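Local coordinates for uncharacterized protein (Aeropyrum pernix, PDB 3P1Z), which is uncharacterised but probably belongs to the tRNA-intron endonuclease family, whose members bind nucleic acid and cleave introns from precursor tRNA, at residues E135-A140 with H145-A150. Sequence-based numbering, arbitrary orientation.
Sequences EWSRGA and HSPIVA
A chi1 of 166° sends the Trp-136 indole away from its own backbone N and beside the carbonyl carbon, carrying its six-membered ring from the helix to Pro-147, while Ser-137, with OG placed in the same way (168°), meets the same proline. The contact lies in a beta-alpha-beta crossover of the tRNA-intron endonuclease catalytic C-terminal domain: strand 115-123 leads through helix 130-142, which packs on the mixed sheet, into strand 146-152, which lies parallel to 115-123 and antiparallel to 158-166. The short axes pass 7.6 Å apart, in a roughly antiparallel sense. Pro-147 points its CB at the helix and takes the contacts of three helix residues. Trp-136 crosses it at a slant, CH2 lying 3.9 Å from Pro-147 CB, and the end of the ring also comes close to the Pro-147 carbonyl carbon. Leu-120 of strand 115-123 adds a further apolar neighbour to the indole. From the next turn Ala-140 brings its methyl CB to 4.2 Å from Pro-147 CB. Ser-137 OG lies 3.8 Å from Pro-147 CG, but its polar needs are met elsewhere: it is hydrogen-bonded to the carbonyl O of Ala-163, tying this buried hydroxyl to strand 158-166. Replacing Trp-136 by an alanine is likely to open a gap between helix and sheet, leaving Pro-147 CB and Leu-120 without their indole neighbour. Ile-148, whose CB points away from the helix, packs on Glu-162 and on an aromatic side chain of another chain. Where the chain reverses, one backbone bond closes the connection: His-145 N donates to Ala-140 O over 3.2 Å, with an N-H...O angle of 161°.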
loop_
_atom_site.group_PDB
_atom_site.type_symbol
_atom_site.label_atom_id
_atom_site.label_comp_id
_atom_site.label_asym_id
_atom_site.label_seq_id
_atom_site.Cartn_x
_atom_site.Cartn_y
_atom_site.Cartn_z
ATOM N N GLU A 135 14.648 12.526 10.036
ATOM C CA GLU A 135 15.882 13.186 10.467
ATOM C C GLU A 135 16.828 13.477 9.285
ATOM O O GLU A 135 17.596 14.448 9.305
ATOM C CB GLU A 135 16.595 12.356 11.551
ATOM C CG GLU A 135 15.650 11.817 12.645
ATOM C CD GLU A 135 16.349 10.964 13.714
ATOM O OE1 GLU A 135 17.603 10.925 13.732
ATOM O OE2 GLU A 135 15.635 10.335 14.537
ATOM N N TRP A 136 16.774 12.637 8.256
ATOM C CA TRP A 136 17.572 12.878 7.076
ATOM C C TRP A 136 17.051 14.106 6.337
ATOM O O TRP A 136 17.816 15.022 6.037
ATOM C CB TRP A 136 17.604 11.661 6.154
ATOM C CG TRP A 136 18.140 12.055 4.829
ATOM C CD1 TRP A 136 19.454 12.227 4.483
ATOM C CD2 TRP A 136 17.364 12.420 3.676
ATOM N NE1 TRP A 136 19.542 12.651 3.174
ATOM C CE2 TRP A 136 18.290 12.772 2.663
ATOM C CE3 TRP A 136 15.995 12.457 3.413
ATOM C CZ2 TRP A 136 17.862 13.167 1.390
ATOM C CZ3 TRP A 136 15.579 12.846 2.157
ATOM C CH2 TRP A 136 16.512 13.194 1.154
ATOM N N SER A 137 15.745 14.130 6.069
ATOM C CA SER A 137 15.101 15.259 5.395
ATOM C C SER A 137 15.290 16.537 6.181
ATOM O O SER A 137 15.610 17.587 5.620
ATOM C CB SER A 137 13.601 15.013 5.221
ATOM O OG SER A 137 12.939 16.208 4.814
ATOM N N ARG A 138 15.058 16.444 7.484
ATOM C CA ARG A 138 15.404 17.532 8.366
ATOM C C ARG A 138 16.837 17.913 8.070
ATOM O O ARG A 138 17.096 18.996 7.529
ATOM C CB ARG A 138 15.260 17.117 9.825
ATOM C CG ARG A 138 13.945 17.558 10.453
ATOM C CD ARG A 138 13.700 16.832 11.758
ATOM N NE ARG A 138 12.314 16.929 12.199
ATOM C CZ ARG A 138 11.653 15.948 12.806
ATOM N NH1 ARG A 138 10.388 16.124 13.174
ATOM N NH2 ARG A 138 12.250 14.781 13.030
ATOM N N GLY A 139 17.752 17.003 8.420
ATOM C CA GLY A 139 19.163 17.147 8.125
ATOM C C GLY A 139 19.322 17.947 6.859
ATOM O O GLY A 139 19.667 19.121 6.894
ATOM N N ALA A 140 19.030 17.300 5.738
ATOM C CA ALA A 140 19.062 17.934 4.427
ATOM C C ALA A 140 18.576 19.380 4.432
ATOM O O ALA A 140 19.270 20.275 3.957
ATOM C CB ALA A 140 18.268 17.117 3.433
ATOM N N HIS A 145 19.837 22.077 1.411
ATOM C CA HIS A 145 19.601 21.242 0.238
ATOM C C HIS A 145 18.111 20.912 0.185
ATOM O O HIS A 145 17.443 20.831 1.222
ATOM C CB HIS A 145 20.399 19.932 0.268
ATOM C CG HIS A 145 21.850 20.097 0.593
ATOM N ND1 HIS A 145 22.558 21.238 0.289
ATOM C CD2 HIS A 145 22.734 19.249 1.176
ATOM C CE1 HIS A 145 23.811 21.094 0.683
ATOM N NE2 HIS A 145 23.943 19.896 1.224
ATOM N N SER A 146 17.588 20.739 -1.022
ATOM C CA SER A 146 16.231 20.253 -1.199
ATOM C C SER A 146 16.254 18.746 -1.082
ATOM O O SER A 146 16.959 18.081 -1.833
ATOM C CB SER A 146 15.698 20.647 -2.569
ATOM O OG SER A 146 16.025 21.991 -2.854
ATOM N N PRO A 147 15.454 18.194 -0.160
ATOM C CA PRO A 147 15.534 16.768 0.154
ATOM C C PRO A 147 15.002 15.877 -0.978
ATOM O O PRO A 147 13.799 15.832 -1.223
ATOM C CB PRO A 147 14.634 16.631 1.398
ATOM C CG PRO A 147 14.111 18.022 1.696
ATOM C CD PRO A 147 14.265 18.807 0.448
ATOM N N ILE A 148 15.882 15.163 -1.665
ATOM C CA ILE A 148 15.405 14.278 -2.720
ATOM C C ILE A 148 15.554 12.820 -2.322
ATOM O O ILE A 148 16.479 12.455 -1.599
ATOM C CB ILE A 148 16.064 14.589 -4.079
ATOM C CG1 ILE A 148 15.770 16.042 -4.475
ATOM C CG2 ILE A 148 15.582 13.627 -5.163
ATOM C CD1 ILE A 148 14.306 16.328 -4.724
ATOM N N VAL A 149 14.609 12.000 -2.765
ATOM C CA VAL A 149 14.668 10.563 -2.526
ATOM C C VAL A 149 14.596 9.819 -3.865
ATOM O O VAL A 149 13.704 10.045 -4.689
ATOM C CB VAL A 149 13.573 10.101 -1.528
ATOM C CG1 VAL A 149 12.398 9.464 -2.254
ATOM C CG2 VAL A 149 14.138 9.148 -0.518
ATOM N N ALA A 150 15.572 8.957 -4.095
ATOM C CA ALA A 150 15.577 8.145 -5.305
ATOM C C ALA A 150 15.443 6.671 -4.948
ATOM O O ALA A 150 16.306 6.087 -4.287
ATOM C CB ALA A 150 16.835 8.399 -6.139
#